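Local coordinates for protein RE68036p (Drosophila melanogaster, PDB 1SQH) that is of unknown function but probably acts as an acyltransferase of the acetyltransferase superfamily, possibly transferring acyl groups to glycine, at residues Glu17-Glu20 against Leu21-Leu24; Leu39-Gln42 against Arg43-Arg47; Thr125-Leu129 against Gly130-Arg134; Arg177-Arg180 against Ala181-Ala185; Ile214-Asp218 against Thr219-Ile223. All coordinates share one frame; numbering follows the deposited sequence.

Contact 1: Glu17-Glu20 against Leu21-Leu24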
loop_
_atom_site.group_PDB
_atom_site.type_symbol
_atom_site.label_atom_id
_atom_site.label_comp_id
_atom_site.label_asym_id
_atom_site.label_seq_id
_atom_site.Cartn_x
_atom_site.Cartn_y
_atom_site.Cartn_z
ATOM N N GLU A 17 -18.734 1.505 -10.711
ATOM C CA GLU A 17 -19.068 1.744 -9.318
ATOM C C GLU A 17 -17.843 2.083 -8.483
ATOM O O GLU A 17 -17.911 2.928 -7.579
ATOM C CB GLU A 17 -19.777 0.519 -8.742
ATOM C CG GLU A 17 -21.264 0.508 -9.017
ATOM C CD GLU A 17 -21.906 -0.809 -8.644
ATOM O OE1 GLU A 17 -23.085 -0.791 -8.227
ATOM O OE2 GLU A 17 -21.232 -1.859 -8.780
ATOM N N VAL A 18 -16.722 1.430 -8.782
ATOM C CA VAL A 18 -15.483 1.694 -8.056
ATOM C C VAL A 18 -15.143 3.146 -8.345
ATOM O O VAL A 18 -14.814 3.906 -7.444
ATOM C CB VAL A 18 -14.331 0.778 -8.537
ATOM C CG1 VAL A 18 -13.093 0.972 -7.667
ATOM C CG2 VAL A 18 -14.778 -0.669 -8.473
ATOM N N ASP A 19 -15.246 3.531 -9.611
ATOM C CA ASP A 19 -14.963 4.902 -9.988
ATOM C C ASP A 19 -15.794 5.868 -9.148
ATOM O O ASP A 19 -15.277 6.886 -8.675
ATOM C CB ASP A 19 -15.222 5.098 -11.482
ATOM C CG ASP A 19 -14.033 4.669 -12.332
ATOM O OD1 ASP A 19 -14.255 4.236 -13.481
ATOM O OD2 ASP A 19 -12.875 4.772 -11.854
ATOM N N GLU A 20 -17.069 5.548 -8.939
ATOM C CA GLU A 20 -17.930 6.407 -8.126
ATOM C C GLU A 20 -17.435 6.383 -6.686
ATOM O O GLU A 20 -17.439 7.398 -5.999
ATOM C CB GLU A 20 -19.380 5.923 -8.156
ATOM C CG GLU A 20 -20.146 6.271 -9.410
ATOM C CD GLU A 20 -21.606 5.865 -9.308
ATOM O OE1 GLU A 20 -21.985 4.830 -9.909
ATOM O OE2 GLU A 20 -22.376 6.577 -8.618
ATOM N N LEU A 21 -17.030 5.203 -6.229
ATOM C CA LEU A 21 -16.525 5.056 -4.869
ATOM C C LEU A 21 -15.305 5.961 -4.691
ATOM O O LEU A 21 -15.134 6.599 -3.649
ATOM C CB LEU A 21 -16.131 3.607 -4.617
ATOM C CG LEU A 21 -15.705 3.256 -3.192
ATOM C CD1 LEU A 21 -16.848 3.539 -2.202
ATOM C CD2 LEU A 21 -15.296 1.787 -3.164
ATOM N N LEU A 22 -14.462 5.997 -5.721
ATOM C CA LEU A 22 -13.254 6.811 -5.726
ATOM C C LEU A 22 -13.570 8.308 -5.587
ATOM O O LEU A 22 -12.934 9.002 -4.792
ATOM C CB LEU A 22 -12.470 6.565 -7.019
ATOM C CG LEU A 22 -11.300 7.500 -7.365
ATOM C CD1 LEU A 22 -10.214 7.422 -6.303
ATOM C CD2 LEU A 22 -10.721 7.095 -8.714
ATOM N N ASP A 23 -14.540 8.811 -6.352
ATOM C CA ASP A 23 -14.867 10.235 -6.257
ATOM C C ASP A 23 -15.606 10.575 -4.966
ATOM O O ASP A 23 -15.534 11.704 -4.479
ATOM C CB ASP A 23 -15.701 10.698 -7.445
ATOM C CG ASP A 23 -15.892 12.202 -7.452
ATOM O OD1 ASP A 23 -14.889 12.925 -7.630
ATOM O OD2 ASP A 23 -17.036 12.668 -7.258
ATOM N N LEU A 24 -16.328 9.603 -4.417
ATOM C CA LEU A 24 -17.036 9.833 -3.168
ATOM C C LEU A 24 -16.020 10.132 -2.089
ATOM O O LEU A 24 -16.191 11.062 -1.300
ATOM C CB LEU A 24 -17.822 8.607 -2.742
ATOM C CG LEU A 24 -19.210 8.392 -3.303
ATOM C CD1 LEU A 24 -19.789 7.158 -2.616
ATOM C CD2 LEU A 24 -20.082 9.618 -3.050
#
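Leu21 N donates to Glu17 O at 2.8 Å, and this opens a run of four i to i+4 backbone bonds within one helix. Leu22 N reaches Val18 O at 2.7 Å. Asp23 N is bonded to Asp19 O and Leu24 N to Glu20 O, at 3.1 Å and 2.9 Å. All four carbonyls of residues 17-20 are thus satisfied by the next turn. Side chains of the two turns touch the backbone more than one another. Leu24 has CG beside its backbone N (chi1 -85°), which lays CG against Glu20 O at 3.4 Å. Leu21 CB rests on Val18 O at 3.1 Å. Glu17, Asp19 and Glu20 find their partners off this helix. Glu17 forms a salt bridge with Arg11 and accepts from Ser14 N through its other carboxylate oxygen. Asp19 pairs with Arg43, and Glu20 pairs with Arg77. Three carboxylates of one helix are thus tied to three different arginines. The segment is an amphipathic part of helix 15-29. Val18, Leu21 and Leu22 face helix 34-51, where they meet Arg43, Leu39 and Tyr36. Leu21 also touches Phe76 of helix 76-79, and Leu24 lies against Arg77 there.

Contact 2: Leu39-Gln42 against Arg43-Arg47; sequences LYNQ and RKWDR
The Trp45 ring carries the amide of Asn41 on one face. Asn41 ND2 sits 3.2 Å above the ring plane, offset toward the rim, and is 3.3 Å from Trp45 CZ3. The amide stands steeply on the ring, their planes 75° apart. At the ring edge, Gln42 OE1 is 4.0 Å from Trp45 CE3. The Arg43 guanidinium meets Asp46 at its edge: NH1 forms a salt bridge to Asp46 OD2 at 2.9 Å. The other oxygen, Asp46 OD1, takes a bond from Gln42 NE2 at 3.0 Å, from above the carboxylate plane. Gln42 is bent at chi2 (55°), which brings its amide back to Asp46. A water joins Asn41 OD1 to Lys44 NZ. Outside the two segments, Tyr40 and Lys44 reach Glu264, Asn41 reaches Ser232, Trp45 reaches Asn209, and Gln42 reaches Leu64 O and Lys66. Helix 34-51 thus has a polar network along its sides, and the split grip on Asp46 probably favours its charged form.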
loop_
_atom_site.group_PDB
_atom_site.type_symbol
_atom_site.label_atom_id
_atom_site.label_comp_id
_atom_site.label_asym_id
_atom_site.label_seq_id
_atom_site.Cartn_x
_atom_site.Cartn_y
_atom_site.Cartn_z
ATOM N N LEU A 39 -7.874 3.736 -3.689
ATOM C CA LEU A 39 -8.820 3.654 -4.801
ATOM C C LEU A 39 -8.196 4.279 -6.042
ATOM O O LEU A 39 -8.253 3.719 -7.149
ATOM C CB LEU A 39 -10.128 4.371 -4.440
ATOM C CG LEU A 39 -11.311 3.533 -3.920
ATOM C CD1 LEU A 39 -10.840 2.480 -2.947
ATOM C CD2 LEU A 39 -12.332 4.460 -3.249
ATOM N N TYR A 40 -7.604 5.454 -5.855
ATOM C CA TYR A 40 -6.935 6.139 -6.947
ATOM C C TYR A 40 -5.852 5.227 -7.543
ATOM O O TYR A 40 -5.766 5.041 -8.763
ATOM C CB TYR A 40 -6.288 7.418 -6.423
ATOM C CG TYR A 40 -5.291 8.001 -7.383
ATOM C CD1 TYR A 40 -5.697 8.848 -8.408
ATOM C CD2 TYR A 40 -3.940 7.676 -7.287
ATOM C CE1 TYR A 40 -4.775 9.367 -9.317
ATOM C CE2 TYR A 40 -3.016 8.179 -8.188
ATOM C CZ TYR A 40 -3.437 9.030 -9.199
ATOM O OH TYR A 40 -2.501 9.567 -10.062
ATOM N N ASN A 41 -5.029 4.655 -6.673
ATOM C CA ASN A 41 -3.958 3.796 -7.136
ATOM C C ASN A 41 -4.443 2.580 -7.917
ATOM O O ASN A 41 -3.945 2.308 -9.024
ATOM C CB ASN A 41 -3.105 3.329 -5.959
ATOM C CG ASN A 41 -1.965 2.442 -6.397
ATOM O OD1 ASN A 41 -0.961 2.910 -6.920
ATOM N ND2 ASN A 41 -2.131 1.145 -6.208
ATOM N N GLN A 42 -5.409 1.851 -7.355
ATOM C CA GLN A 42 -5.913 0.658 -8.020
ATOM C C GLN A 42 -6.442 0.962 -9.413
ATOM O O GLN A 42 -6.083 0.290 -10.380
ATOM C CB GLN A 42 -7.012 -0.005 -7.198
ATOM C CG GLN A 42 -7.436 -1.364 -7.771
ATOM C CD GLN A 42 -6.245 -2.300 -7.933
ATOM O OE1 GLN A 42 -5.638 -2.717 -6.948
ATOM N NE2 GLN A 42 -5.893 -2.614 -9.178
ATOM N N ARG A 43 -7.294 1.975 -9.521
ATOM C CA ARG A 43 -7.840 2.333 -10.818
ATOM C C ARG A 43 -6.735 2.774 -11.781
ATOM O O ARG A 43 -6.853 2.569 -12.992
ATOM C CB ARG A 43 -8.903 3.421 -10.664
ATOM C CG ARG A 43 -10.149 2.901 -9.963
ATOM C CD ARG A 43 -10.762 1.723 -10.727
ATOM N NE ARG A 43 -11.497 2.164 -11.914
ATOM C CZ ARG A 43 -11.723 1.403 -12.983
ATOM N NH1 ARG A 43 -11.261 0.156 -13.025
ATOM N NH2 ARG A 43 -12.423 1.885 -14.001
ATOM N N LYS A 44 -5.662 3.369 -11.257
ATOM C CA LYS A 44 -4.559 3.772 -12.120
ATOM C C LYS A 44 -3.967 2.511 -12.744
ATOM O O LYS A 44 -3.743 2.454 -13.964
ATOM C CB LYS A 44 -3.474 4.499 -11.329
ATOM C CG LYS A 44 -2.258 4.876 -12.186
ATOM C CD LYS A 44 -1.233 5.711 -11.420
ATOM C CE LYS A 44 -0.619 4.932 -10.273
ATOM N NZ LYS A 44 0.455 5.718 -9.608
ATOM N N TRP A 45 -3.724 1.502 -11.900
ATOM C CA TRP A 45 -3.172 0.233 -12.364
ATOM C C TRP A 45 -4.139 -0.459 -13.325
ATOM O O TRP A 45 -3.720 -0.990 -14.361
ATOM C CB TRP A 45 -2.884 -0.715 -11.190
ATOM C CG TRP A 45 -1.630 -0.398 -10.416
ATOM C CD1 TRP A 45 -0.567 0.358 -10.833
ATOM C CD2 TRP A 45 -1.293 -0.878 -9.107
ATOM N NE1 TRP A 45 0.408 0.376 -9.864
ATOM C CE2 TRP A 45 -0.010 -0.372 -8.796
ATOM C CE3 TRP A 45 -1.951 -1.691 -8.169
ATOM C CZ2 TRP A 45 0.631 -0.654 -7.580
ATOM C CZ3 TRP A 45 -1.314 -1.972 -6.962
ATOM C CH2 TRP A 45 -0.033 -1.452 -6.681
ATOM N N ASP A 46 -5.425 -0.467 -12.968
ATOM C CA ASP A 46 -6.451 -1.092 -13.802
ATOM C C ASP A 46 -6.322 -0.565 -15.230
ATOM O O ASP A 46 -6.305 -1.333 -16.189
ATOM C CB ASP A 46 -7.863 -0.774 -13.280
ATOM C CG ASP A 46 -8.235 -1.565 -12.020
ATOM O OD1 ASP A 46 -7.509 -2.510 -11.651
ATOM O OD2 ASP A 46 -9.282 -1.248 -11.405
ATOM N N ARG A 47 -6.235 0.752 -15.360
ATOM C CA ARG A 47 -6.106 1.390 -16.666
ATOM C C ARG A 47 -4.864 0.887 -17.414
ATOM O O ARG A 47 -4.955 0.456 -18.564
ATOM C CB ARG A 47 -6.007 2.902 -16.487
ATOM C CG ARG A 47 -6.112 3.712 -17.764
ATOM C CD ARG A 47 -7.563 3.891 -18.166
ATOM N NE ARG A 47 -7.705 4.862 -19.247
ATOM C CZ ARG A 47 -8.868 5.213 -19.784
ATOM N NH1 ARG A 47 -8.904 6.106 -20.766
ATOM N NH2 ARG A 47 -9.995 4.669 -19.337
HETATM O O HOH W 1 1.422 3.793 -7.990
#

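Contact 3: Thr125-Leu129 against Gly130-Arg134; sequences TNVDL and GFCNR
Asp128 turns its carboxylate onto the first turn of the helix that follows it. OD2 accepts from Gly130 N at 2.7 Å, a capping bond. Asp128 CG stands opposite its own backbone N (chi1 -174°), which brings the carboxylate alongside the start of the helix. The bond reaches OD2 on its anti side, 26° out of the carboxylate plane. The backbone oxygen, Asp128 O, accepts from Phe131 N at 2.9 Å, from above the carbonyl plane. Its bond from Cys132 N is weak. Phe131 CG lies beside its backbone N (chi1 -60°), and the ring comes back beside Asp128, with Phe131 CD2 3.6 Å from Asp128 CB. Val127 places CG1 against both Phe131 CB and Cys132 SG, each at 3.9 Å. Replacing Asp128 by an alanine would probably leave Gly130 N without its capping acceptor and the helix start less firmly held. Around the junction, Val127 touches Phe95, Asp128 touches Phe96 and Cys132 touches Glu295. This is a side-chain N-cap at a strand-to-helix junction, where strand 123-128 of the mixed sheet passes into helix 129-141.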
loop_
_atom_site.group_PDB
_atom_site.type_symbol
_atom_site.label_atom_id
_atom_site.label_comp_id
_atom_site.label_asym_id
_atom_site.label_seq_id
_atom_site.Cartn_x
_atom_site.Cartn_y
_atom_site.Cartn_z
ATOM N N THR A 125 -5.160 -4.915 6.068
ATOM C CA THR A 125 -4.335 -3.726 5.795
ATOM C C THR A 125 -4.991 -2.375 6.084
ATOM O O THR A 125 -6.208 -2.207 5.946
ATOM C CB THR A 125 -3.865 -3.720 4.319
ATOM O OG1 THR A 125 -5.000 -3.579 3.452
ATOM C CG2 THR A 125 -3.137 -5.019 3.984
ATOM N N ASN A 126 -4.166 -1.404 6.462
ATOM C CA ASN A 126 -4.633 -0.046 6.769
ATOM C C ASN A 126 -5.945 0.018 7.562
ATOM O O ASN A 126 -6.885 0.710 7.165
ATOM C CB ASN A 126 -4.757 0.790 5.472
ATOM C CG ASN A 126 -5.434 0.033 4.333
ATOM O OD1 ASN A 126 -4.799 -0.780 3.632
ATOM N ND2 ASN A 126 -6.727 0.287 4.142
ATOM N N VAL A 127 -5.990 -0.680 8.696
ATOM C CA VAL A 127 -7.182 -0.712 9.544
ATOM C C VAL A 127 -7.256 0.496 10.460
ATOM O O VAL A 127 -6.305 0.784 11.193
ATOM C CB VAL A 127 -7.224 -1.965 10.453
ATOM C CG1 VAL A 127 -8.588 -2.060 11.124
ATOM C CG2 VAL A 127 -6.913 -3.216 9.652
ATOM N N ASP A 128 -8.392 1.190 10.418
ATOM C CA ASP A 128 -8.609 2.372 11.250
ATOM C C ASP A 128 -8.563 1.960 12.718
ATOM O O ASP A 128 -9.027 0.873 13.081
ATOM C CB ASP A 128 -9.969 2.992 10.933
ATOM C CG ASP A 128 -10.193 4.298 11.654
ATOM O OD1 ASP A 128 -9.903 5.364 11.067
ATOM O OD2 ASP A 128 -10.649 4.258 12.817
ATOM N N LEU A 129 -8.006 2.819 13.563
ATOM C CA LEU A 129 -7.904 2.506 14.986
ATOM C C LEU A 129 -9.253 2.180 15.631
ATOM O O LEU A 129 -9.311 1.458 16.625
ATOM C CB LEU A 129 -7.243 3.666 15.731
ATOM C CG LEU A 129 -5.788 3.897 15.318
ATOM C CD1 LEU A 129 -5.230 5.135 16.006
ATOM C CD2 LEU A 129 -4.968 2.662 15.666
ATOM N N GLY A 130 -10.333 2.702 15.062
ATOM C CA GLY A 130 -11.642 2.452 15.629
ATOM C C GLY A 130 -12.248 1.116 15.249
ATOM O O GLY A 130 -13.311 0.754 15.757
ATOM N N PHE A 131 -11.588 0.388 14.351
ATOM C CA PHE A 131 -12.083 -0.913 13.915
ATOM C C PHE A 131 -11.185 -2.032 14.421
ATOM O O PHE A 131 -11.571 -3.200 14.398
ATOM C CB PHE A 131 -12.128 -1.021 12.380
ATOM C CG PHE A 131 -13.010 -0.007 11.703
ATOM C CD1 PHE A 131 -14.254 0.333 12.229
ATOM C CD2 PHE A 131 -12.610 0.574 10.500
ATOM C CE1 PHE A 131 -15.101 1.246 11.560
ATOM C CE2 PHE A 131 -13.440 1.481 9.820
ATOM C CZ PHE A 131 -14.688 1.818 10.352
ATOM N N CYS A 132 -9.989 -1.678 14.878
ATOM C CA CYS A 132 -9.034 -2.677 15.336
ATOM C C CYS A 132 -9.491 -3.679 16.400
ATOM O O CYS A 132 -9.410 -4.889 16.179
ATOM C CB CYS A 132 -7.746 -1.988 15.803
ATOM S SG CYS A 132 -6.760 -1.269 14.449
ATOM N N ASN A 133 -9.968 -3.193 17.542
ATOM C CA ASN A 133 -10.387 -4.094 18.617
ATOM C C ASN A 133 -11.512 -5.028 18.182
ATOM O O ASN A 133 -11.409 -6.250 18.317
ATOM C CB ASN A 133 -10.832 -3.293 19.850
ATOM C CG ASN A 133 -10.881 -4.143 21.122
ATOM O OD1 ASN A 133 -9.847 -4.610 21.611
ATOM N ND2 ASN A 133 -12.085 -4.345 21.660
ATOM N N ARG A 134 -12.583 -4.454 17.649
ATOM C CA ARG A 134 -13.704 -5.265 17.225
ATOM C C ARG A 134 -13.323 -6.284 16.158
ATOM O O ARG A 134 -13.746 -7.434 16.227
ATOM C CB ARG A 134 -14.841 -4.380 16.721
ATOM C CG ARG A 134 -16.101 -5.153 16.395
ATOM C CD ARG A 134 -17.298 -4.244 16.177
ATOM N NE ARG A 134 -18.491 -5.031 15.884
ATOM C CZ ARG A 134 -19.704 -4.523 15.687
ATOM N NH1 ARG A 134 -19.902 -3.211 15.751
ATOM N NH2 ARG A 134 -20.721 -5.332 15.420
#

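Contact 4: Arg177-Arg180 against Ala181-Ala185; sequences RRLR and AEDAA
Asp183 is gripped end-on by the Arg177 guanidinium, the tight part of the contact. Arg177 NH1 reaches Asp183 OD1 at 2.8 Å on its syn lone pair. Arg177 NH2 bonds to Asp183 OD2 and to OD1, each at 3.0 Å. The two flat groups are nearly coplanar, 28° apart. Arg177 is extended from CG to NE, which carries its guanidinium across to the aspartate. Arg180 NH1 lies 3.4 Å above the plane of the Arg177 guanidinium, over its centre. Asp183 OD1 also takes Arg180 N at 2.7 Å, from above the carboxylate plane. Asp183 N donates to Arg180 O at 2.7 Å. The exposed side is looser. There Arg180 and Glu182 run side by side, pointing the same way; the end of Glu182 is less surely placed. A leucine in place of Arg177 would probably leave the buried Asp183 carboxylate without its charge partner. With three bonds on OD1 and a paired arginine, Asp183 is likely to stay ionised and to fix the turn leading into helix 184-189.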
loop_
_atom_site.group_PDB
_atom_site.type_symbol
_atom_site.label_atom_id
_atom_site.label_comp_id
_atom_site.label_asym_id
_atom_site.label_seq_id
_atom_site.Cartn_x
_atom_site.Cartn_y
_atom_site.Cartn_z
ATOM N N ARG A 177 19.319 4.729 -11.138
ATOM C CA ARG A 177 18.574 4.265 -12.301
ATOM C C ARG A 177 17.294 3.598 -11.835
ATOM O O ARG A 177 17.176 3.223 -10.670
ATOM C CB ARG A 177 19.395 3.252 -13.100
ATOM C CG ARG A 177 19.634 1.943 -12.366
ATOM C CD ARG A 177 20.360 0.923 -13.248
ATOM N NE ARG A 177 20.684 -0.304 -12.521
ATOM C CZ ARG A 177 19.802 -1.241 -12.177
ATOM N NH1 ARG A 177 18.522 -1.104 -12.503
ATOM N NH2 ARG A 177 20.198 -2.303 -11.478
ATOM N N ARG A 178 16.330 3.463 -12.739
ATOM C CA ARG A 178 15.081 2.792 -12.410
ATOM C C ARG A 178 15.481 1.333 -12.239
ATOM O O ARG A 178 16.427 0.860 -12.876
ATOM C CB ARG A 178 14.077 2.923 -13.561
ATOM C CG ARG A 178 12.723 2.270 -13.304
ATOM C CD ARG A 178 11.856 2.260 -14.566
ATOM N NE ARG A 178 10.499 1.784 -14.286
ATOM C CZ ARG A 178 9.570 1.546 -15.210
ATOM N NH1 ARG A 178 9.842 1.731 -16.496
ATOM N NH2 ARG A 178 8.365 1.126 -14.844
ATOM N N LEU A 179 14.785 0.622 -11.368
ATOM C CA LEU A 179 15.099 -0.780 -11.154
ATOM C C LEU A 179 14.675 -1.578 -12.394
ATOM O O LEU A 179 13.916 -1.086 -13.237
ATOM C CB LEU A 179 14.350 -1.295 -9.921
ATOM C CG LEU A 179 14.709 -0.616 -8.600
ATOM C CD1 LEU A 179 13.757 -1.087 -7.503
ATOM C CD2 LEU A 179 16.152 -0.938 -8.245
ATOM N N ARG A 180 15.183 -2.799 -12.514
ATOM C CA ARG A 180 14.818 -3.662 -13.625
ATOM C C ARG A 180 14.450 -5.013 -13.018
ATOM O O ARG A 180 14.766 -5.280 -11.853
ATOM C CB ARG A 180 15.982 -3.777 -14.616
ATOM C CG ARG A 180 17.336 -3.946 -13.959
ATOM C CD ARG A 180 18.491 -3.782 -14.945
ATOM N NE ARG A 180 18.580 -2.433 -15.503
ATOM C CZ ARG A 180 19.728 -1.775 -15.672
ATOM N NH1 ARG A 180 20.877 -2.341 -15.318
ATOM N NH2 ARG A 180 19.733 -0.558 -16.202
ATOM N N ALA A 181 13.766 -5.847 -13.796
ATOM C CA ALA A 181 13.320 -7.151 -13.330
ATOM C C ALA A 181 14.345 -7.923 -12.512
ATOM O O ALA A 181 14.021 -8.454 -11.449
ATOM C CB ALA A 181 12.856 -7.993 -14.516
ATOM N N GLU A 182 15.577 -7.995 -13.006
ATOM C CA GLU A 182 16.646 -8.719 -12.316
ATOM C C GLU A 182 16.888 -8.217 -10.893
ATOM O O GLU A 182 17.367 -8.959 -10.035
ATOM C CB GLU A 182 17.948 -8.603 -13.109
ATOM C CG GLU A 182 18.411 -7.166 -13.309
ATOM C CD GLU A 182 19.634 -7.054 -14.206
ATOM O OE1 GLU A 182 20.702 -7.587 -13.834
ATOM O OE2 GLU A 182 19.526 -6.428 -15.285
ATOM N N ASP A 183 16.544 -6.957 -10.649
ATOM C CA ASP A 183 16.743 -6.335 -9.344
ATOM C C ASP A 183 15.785 -6.856 -8.281
ATOM O O ASP A 183 16.133 -6.919 -7.097
ATOM C CB ASP A 183 16.585 -4.822 -9.471
ATOM C CG ASP A 183 17.666 -4.194 -10.332
ATOM O OD1 ASP A 183 17.391 -3.147 -10.963
ATOM O OD2 ASP A 183 18.793 -4.736 -10.365
ATOM N N ALA A 184 14.584 -7.240 -8.703
ATOM C CA ALA A 184 13.555 -7.727 -7.780
ATOM C C ALA A 184 13.996 -8.762 -6.748
ATOM O O ALA A 184 13.659 -8.651 -5.567
ATOM C CB ALA A 184 12.369 -8.276 -8.570
ATOM N N ALA A 185 14.738 -9.769 -7.187
ATOM C CA ALA A 185 15.178 -10.829 -6.287
ATOM C C ALA A 185 16.111 -10.329 -5.172
ATOM O O ALA A 185 16.055 -10.813 -4.033
ATOM C CB ALA A 185 15.845 -11.952 -7.096
#

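Contact 5: Ile214-Asp218 against Thr219-Ile223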
loop_
_atom_site.group_PDB
_atom_site.type_symbol
_atom_site.label_atom_id
_atom_site.label_comp_id
_atom_site.label_asym_id
_atom_site.label_seq_id
_atom_site.Cartn_x
_atom_site.Cartn_y
_atom_site.Cartn_z
ATOM N N ILE A 214 20.174 2.497 -6.358
ATOM C CA ILE A 214 21.502 3.091 -6.248
ATOM C C ILE A 214 22.549 1.983 -6.466
ATOM O O ILE A 214 22.616 1.008 -5.698
ATOM C CB ILE A 214 21.744 3.698 -4.835
ATOM C CG1 ILE A 214 20.710 4.780 -4.521
ATOM C CG2 ILE A 214 23.136 4.306 -4.766
ATOM C CD1 ILE A 214 20.877 6.055 -5.323
ATOM N N CYS A 215 23.365 2.123 -7.506
ATOM C CA CYS A 215 24.396 1.128 -7.774
ATOM C C CYS A 215 25.790 1.745 -7.779
ATOM O O CYS A 215 25.957 2.916 -8.125
ATOM C CB CYS A 215 24.144 0.445 -9.116
ATOM S SG CYS A 215 22.634 -0.530 -9.169
ATOM N N ARG A 216 26.786 0.951 -7.394
ATOM C CA ARG A 216 28.165 1.425 -7.371
ATOM C C ARG A 216 28.612 1.575 -8.821
ATOM O O ARG A 216 28.382 0.683 -9.641
ATOM C CB ARG A 216 29.078 0.422 -6.657
ATOM C CG ARG A 216 28.511 -0.145 -5.366
ATOM C CD ARG A 216 29.613 -0.646 -4.436
ATOM N NE ARG A 216 30.185 0.443 -3.640
ATOM C CZ ARG A 216 31.266 0.333 -2.874
ATOM N NH1 ARG A 216 31.913 -0.825 -2.792
ATOM N NH2 ARG A 216 31.698 1.385 -2.180
ATOM N N SER A 217 29.238 2.700 -9.146
ATOM C CA SER A 217 29.704 2.914 -10.507
ATOM C C SER A 217 30.646 1.791 -10.939
ATOM O O SER A 217 30.681 1.413 -12.113
ATOM C CB SER A 217 30.404 4.262 -10.612
ATOM O OG SER A 217 29.492 5.301 -10.319
ATOM N N ASP A 218 31.398 1.249 -9.987
ATOM C CA ASP A 218 32.327 0.162 -10.279
ATOM C C ASP A 218 31.593 -1.149 -10.573
ATOM O O ASP A 218 31.145 -1.384 -11.697
ATOM C CB ASP A 218 33.311 -0.029 -9.109
ATOM C CG ASP A 218 32.624 -0.014 -7.743
ATOM O OD1 ASP A 218 31.985 1.010 -7.408
ATOM O OD2 ASP A 218 32.729 -1.018 -7.003
ATOM N N THR A 219 31.470 -1.992 -9.554
ATOM C CA THR A 219 30.807 -3.282 -9.678
ATOM C C THR A 219 29.393 -3.205 -10.256
ATOM O O THR A 219 28.911 -4.163 -10.863
ATOM C CB THR A 219 30.741 -3.991 -8.308
ATOM O OG1 THR A 219 29.945 -5.176 -8.418
ATOM C CG2 THR A 219 30.136 -3.077 -7.256
ATOM N N GLY A 220 28.727 -2.071 -10.066
ATOM C CA GLY A 220 27.370 -1.919 -10.566
ATOM C C GLY A 220 26.369 -2.595 -9.644
ATOM O O GLY A 220 25.181 -2.686 -9.955
ATOM N N GLU A 221 26.865 -3.064 -8.501
ATOM C CA GLU A 221 26.063 -3.749 -7.493
ATOM C C GLU A 221 24.969 -2.880 -6.870
ATOM O O GLU A 221 25.257 -1.829 -6.293
ATOM C CB GLU A 221 26.990 -4.260 -6.389
ATOM C CG GLU A 221 26.281 -4.737 -5.130
ATOM C CD GLU A 221 27.250 -5.009 -4.000
ATOM O OE1 GLU A 221 28.291 -4.320 -3.934
ATOM O OE2 GLU A 221 26.967 -5.892 -3.170
ATOM N N LEU A 222 23.716 -3.325 -6.975
ATOM C CA LEU A 222 22.578 -2.595 -6.399
ATOM C C LEU A 222 22.808 -2.511 -4.892
ATOM O O LEU A 222 22.952 -3.535 -4.226
ATOM C CB LEU A 222 21.276 -3.343 -6.687
ATOM C CG LEU A 222 19.982 -2.752 -6.128
ATOM C CD1 LEU A 222 19.681 -1.406 -6.776
ATOM C CD2 LEU A 222 18.854 -3.741 -6.378
ATOM N N ILE A 223 22.819 -1.301 -4.343
ATOM C CA ILE A 223 23.110 -1.162 -2.923
ATOM C C ILE A 223 22.024 -0.499 -2.079
ATOM O O ILE A 223 22.070 -0.548 -0.847
ATOM C CB ILE A 223 24.461 -0.406 -2.748
ATOM C CG1 ILE A 223 25.212 -0.962 -1.540
ATOM C CG2 ILE A 223 24.224 1.109 -2.635
ATOM C CD1 ILE A 223 25.731 -2.367 -1.748
#
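Ile223 N donates to Ile214 O at 2.7 Å, a nearly straight bond (168°). Two further backbone bonds are weak: Arg216 N to Glu221 O at 3.4 Å, and Gly220 N to Arg216 O at 2.8 Å with a bent angle. Cys215 and Leu222 are an antiparallel non-hydrogen-bonded pair. Cys215 CA also makes a CA-H...O contact to Glu221 O. Apolar contacts are few. Cys215 SG is 3.9 Å from Leu222 CD1, and Ile214 CG2 is 4.0 Å from Ile223 CG2. At the exposed turn, Arg216 CB lies 3.7 Å from Thr219 CG2. Arg216 and Glu221 run alongside each other, with Arg216 CD 3.9 Å from Glu221 OE1, but their charged atoms do not meet. Gly220 has positive phi (80°), which suits glycine at this turn. Thr219 N is buried without a partner. The hairpin joins strands 211-216 and 222-228 of the four-stranded antiparallel sheet. Cys215 bonds through its backbone to Glu175 on strand 174-177, and Ile214 packs on Leu248 and Leu252 of helix 248-263.

The five contacts fall into two touching pairs and one separate contact. Contacts 1 and 2 lie on successive helices, with centres 11 Å apart. The salt bridge of Asp19 OD2 with Arg43 NE, 3.0 Å, ties them together, and Leu22 CD1 also comes 3.3 Å from Tyr40 N. Contacts 4 and 5 also touch, with centres 12 Å apart. Leu179 CD2 meets Leu222 CD1 at 3.9 Å, and Arg177 reaches Cys215. Contact 3 touches none of the others; its nearest atoms are about 8 Å from contact 2. Contacts 1 and 5 are the farthest apart, about 43 Å between centres, on opposite sides of the chain's centre and in different sequence families.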